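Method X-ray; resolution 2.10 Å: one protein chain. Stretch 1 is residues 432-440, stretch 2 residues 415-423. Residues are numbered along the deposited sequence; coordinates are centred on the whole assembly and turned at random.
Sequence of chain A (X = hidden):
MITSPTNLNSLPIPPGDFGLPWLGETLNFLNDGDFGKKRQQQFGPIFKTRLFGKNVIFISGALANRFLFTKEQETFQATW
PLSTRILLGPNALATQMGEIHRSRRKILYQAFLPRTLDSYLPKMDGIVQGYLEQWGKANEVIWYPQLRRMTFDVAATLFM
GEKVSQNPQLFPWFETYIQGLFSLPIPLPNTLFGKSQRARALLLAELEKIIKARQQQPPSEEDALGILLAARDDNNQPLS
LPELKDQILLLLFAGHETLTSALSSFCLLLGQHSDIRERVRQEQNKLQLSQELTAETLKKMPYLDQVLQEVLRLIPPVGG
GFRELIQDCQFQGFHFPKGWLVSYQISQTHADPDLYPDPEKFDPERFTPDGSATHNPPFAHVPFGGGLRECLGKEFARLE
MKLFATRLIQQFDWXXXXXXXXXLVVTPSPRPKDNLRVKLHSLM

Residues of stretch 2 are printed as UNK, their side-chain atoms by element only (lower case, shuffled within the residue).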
# COMPACT_ATOMS: atom_id res chain seq x y z
N PRO A 432 -4.62 7.16 -12.00
CA PRO A 432 -5.03 8.19 -12.96
C PRO A 432 -6.45 7.93 -13.50
O PRO A 432 -6.78 6.79 -13.83
CB PRO A 432 -3.99 8.06 -14.08
CG PRO A 432 -3.54 6.64 -14.00
CD PRO A 432 -3.56 6.29 -12.54
N LYS A 433 -7.28 8.97 -13.56
CA LYS A 433 -8.69 8.81 -13.95
C LYS A 433 -8.90 8.07 -15.28
O LYS A 433 -9.74 7.15 -15.35
CB LYS A 433 -9.44 10.15 -13.94
CG LYS A 433 -10.97 10.00 -13.74
CD LYS A 433 -11.68 11.34 -13.64
CE LYS A 433 -11.10 12.22 -12.51
NZ LYS A 433 -11.73 13.58 -12.44
N ASP A 434 -8.13 8.42 -16.31
CA ASP A 434 -8.22 7.77 -17.62
C ASP A 434 -7.34 6.54 -17.81
O ASP A 434 -7.02 6.18 -18.95
CB ASP A 434 -7.99 8.76 -18.77
CG ASP A 434 -9.21 9.64 -19.03
OD1 ASP A 434 -10.26 9.41 -18.39
OD2 ASP A 434 -9.11 10.58 -19.84
N ASN A 435 -6.98 5.89 -16.71
CA ASN A 435 -6.30 4.57 -16.70
C ASN A 435 -4.95 4.46 -17.42
O ASN A 435 -4.54 3.36 -17.80
CB ASN A 435 -7.23 3.46 -17.18
CG ASN A 435 -8.51 3.37 -16.37
OD1 ASN A 435 -8.50 3.01 -15.20
ND2 ASN A 435 -9.63 3.69 -17.01
N LEU A 436 -4.29 5.60 -17.61
CA LEU A 436 -2.90 5.66 -18.09
C LEU A 436 -2.71 5.09 -19.48
O LEU A 436 -2.21 3.97 -19.66
CB LEU A 436 -1.95 4.96 -17.11
CG LEU A 436 -0.78 5.70 -16.45
CD1 LEU A 436 0.36 4.72 -16.24
CD2 LEU A 436 -0.33 6.98 -17.16
N ARG A 437 -3.10 5.88 -20.48
CA ARG A 437 -2.98 5.46 -21.87
C ARG A 437 -1.58 5.78 -22.36
O ARG A 437 -1.14 6.93 -22.28
CB ARG A 437 -4.03 6.17 -22.73
CG ARG A 437 -5.45 5.93 -22.27
CD ARG A 437 -6.48 6.63 -23.15
NE ARG A 437 -7.82 6.12 -22.84
CZ ARG A 437 -8.32 4.98 -23.30
NH1 ARG A 437 -7.60 4.22 -24.12
NH2 ARG A 437 -9.54 4.59 -22.95
N VAL A 438 -0.89 4.76 -22.85
CA VAL A 438 0.51 4.86 -23.27
C VAL A 438 0.77 4.16 -24.60
O VAL A 438 -0.05 3.36 -25.05
CB VAL A 438 1.47 4.25 -22.20
CG1 VAL A 438 1.34 4.99 -20.88
CG2 VAL A 438 1.21 2.73 -22.03
N LYS A 439 1.89 4.48 -25.23
CA LYS A 439 2.49 3.64 -26.26
C LYS A 439 3.90 3.36 -25.76
O LYS A 439 4.58 4.29 -25.33
CB LYS A 439 2.56 4.36 -27.61
CG LYS A 439 1.36 4.08 -28.51
CD LYS A 439 1.18 5.17 -29.55
CE LYS A 439 -0.23 5.14 -30.13
NZ LYS A 439 -0.50 6.38 -30.90
N LEU A 440 4.31 2.10 -25.79
CA LEU A 440 5.69 1.75 -25.50
C LEU A 440 6.50 1.71 -26.80
O LEU A 440 6.03 1.21 -27.82
CB LEU A 440 5.80 0.41 -24.76
CG LEU A 440 5.02 0.11 -23.46
CD1 LEU A 440 5.61 -1.12 -22.76
CD2 LEU A 440 4.95 1.27 -22.49
N UNK A 415 5.36 6.86 -24.02
CA UNK A 415 4.70 8.13 -24.17
C UNK A 415 3.32 8.05 -23.58
O UNK A 415 2.54 7.15 -23.90
c UNK A 415 4.59 8.52 -25.67
c UNK A 415 4.19 9.97 -25.84
o UNK A 415 5.84 8.31 -26.31
N UNK A 416 3.01 9.02 -22.72
CA UNK A 416 1.67 9.23 -22.20
C UNK A 416 0.84 9.98 -23.23
O UNK A 416 1.05 11.17 -23.46
c UNK A 416 1.73 10.03 -20.88
c UNK A 416 2.63 9.55 -19.72
c UNK A 416 2.48 10.49 -18.55
c UNK A 416 2.30 8.15 -19.27
N UNK A 417 -0.14 9.30 -23.82
CA UNK A 417 -0.94 9.86 -24.91
C UNK A 417 -1.57 11.21 -24.57
O UNK A 417 -2.02 11.43 -23.44
c UNK A 417 -1.98 8.86 -25.42
c UNK A 417 -1.39 7.55 -25.96
c UNK A 417 -2.46 6.73 -26.66
c UNK A 417 -0.21 7.82 -26.90
N UNK A 418 -1.55 12.14 -25.55
CA UNK A 418 -2.14 13.46 -25.36
C UNK A 418 -3.64 13.39 -25.19
O UNK A 418 -4.28 12.42 -25.65
c UNK A 418 -1.75 14.21 -26.64
c UNK A 418 -0.89 12.03 -26.86
c UNK A 418 -0.55 13.47 -27.16
N UNK A 419 -4.20 14.39 -24.51
CA UNK A 419 -5.62 14.42 -24.21
C UNK A 419 -6.09 13.18 -23.49
O UNK A 419 -6.86 12.40 -24.04
N UNK A 420 -5.59 12.97 -22.27
CA UNK A 420 -6.24 12.08 -21.30
C UNK A 420 -6.28 12.79 -19.96
O UNK A 420 -5.59 13.79 -19.76
n UNK A 420 -2.44 9.22 -21.54
c UNK A 420 -4.04 10.84 -20.76
c UNK A 420 -3.40 9.48 -20.66
c UNK A 420 -5.51 10.74 -21.17
o UNK A 420 -3.77 8.66 -19.81
N UNK A 421 -7.13 12.32 -19.06
CA UNK A 421 -7.14 12.80 -17.68
C UNK A 421 -6.13 12.01 -16.83
O UNK A 421 -6.32 10.81 -16.60
n UNK A 421 -9.99 13.69 -15.48
c UNK A 421 -8.55 12.68 -17.10
c UNK A 421 -8.76 13.57 -15.93
o UNK A 421 -7.82 14.17 -15.43
N UNK A 422 -5.07 12.68 -16.39
CA UNK A 422 -4.02 12.08 -15.55
C UNK A 422 -4.31 12.38 -14.08
O UNK A 422 -3.53 12.04 -13.20
c UNK A 422 -1.83 10.81 -17.49
c UNK A 422 -2.09 12.31 -17.32
c UNK A 422 -2.64 12.62 -15.93
c UNK A 422 -0.82 13.13 -17.64
N UNK A 423 -5.45 13.02 -13.84
CA UNK A 423 -5.88 13.37 -12.49
C UNK A 423 -6.09 12.12 -11.64
O UNK A 423 -6.57 11.09 -12.13
c UNK A 423 -6.57 16.42 -11.64
o UNK A 423 -5.77 16.46 -12.61
o UNK A 423 -6.72 17.36 -10.82
c UNK A 423 -7.18 14.16 -12.57
c UNK A 423 -7.38 15.15 -11.44
O HOH W 1 -5.01 8.39 -17.44

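Position 415 carries three side-chain atoms: one carbon at CB, bonded to one oxygen and one carbon. Its backbone pairs with K439 in antiparallel fashion, its N to K439 O at 3.0 Å and K439 N to its O at 3.1 Å. A beta-branched hydroxyl is threonine, T415, and the T415 and K439 side chains lie on the same face of the sheet.

Position 416 has four carbons, forked at the second. It forms the non-hydrogen-bonded pair with V438 (CA to CA, 4.6 Å), and one terminal carbon lies 3.6 Å from L436 CD2 and 3.7 Å from V438 CG1. This is leucine, L416. L416 and V438 share the face opposite T415 and K439, and L436 CD2 joins them from the loop.

Position 417 repeats the four-carbon fork. Its N donates to R437 O at 3.0 Å (155° at the hydrogen), while one terminal carbon approaches K439 CD at 4.0 Å. It is leucine, L417.

Position 418 has three carbons closing a ring onto the backbone N; its CB points away and it touches nothing of stretch 1. It is proline, P418.

Position 419 has no side-chain atom: glycine, G419. Its phi of 56° is positive, a value that by itself favours glycine.

Position 420 has three carbons in line, the third carrying one oxygen and one nitrogen. This amide grips one residue twice, R437 N donating to its oxygen at 2.9 Å and its nitrogen donating to R437 O at 2.7 Å. It is glutamine, Q420. NE2 of Q420 also donates to L417 O at 2.9 Å, which braces the loop from within.

Position 421 has two carbons, the second bearing one oxygen and one nitrogen; that nitrogen lies 3.4 Å from K433 CD. Its N donates to D434 OD2 at 2.7 Å, and D434 N returns a bond to its O at 3.0 Å. It is asparagine, N421. OD1 of N421 accepts from the N of position 423 at 3.1 Å.

Position 422 is again a four-carbon fork. Its CB points away, yet one terminal carbon comes within 4.1 Å of L436 CD2. It is leucine, L422.

Position 423 has three carbons, the third carrying two oxygens. This carboxylate leads away; the backbone O accepts from K433 N at 2.7 Å. It is glutamate, E423.

The contact therefore joins a short antiparallel ladder to a loop-to-turn interface. Beyond the ladder, the Q420 amide bonds both R437 N and R437 O, the latter alongside the backbone N of L417, and D434 and K433, within the type I turn from P432 to N435, engage N421 and E423. Water 1 links Q420 OE1 (2.7 Å), N421 O (2.9 Å) and L436 N (2.9 Å). L436 CD2 packs against both L416 and L422, and 727 Å² is buried in all.

Stretch 2 (415-423) TLLPGQNLE
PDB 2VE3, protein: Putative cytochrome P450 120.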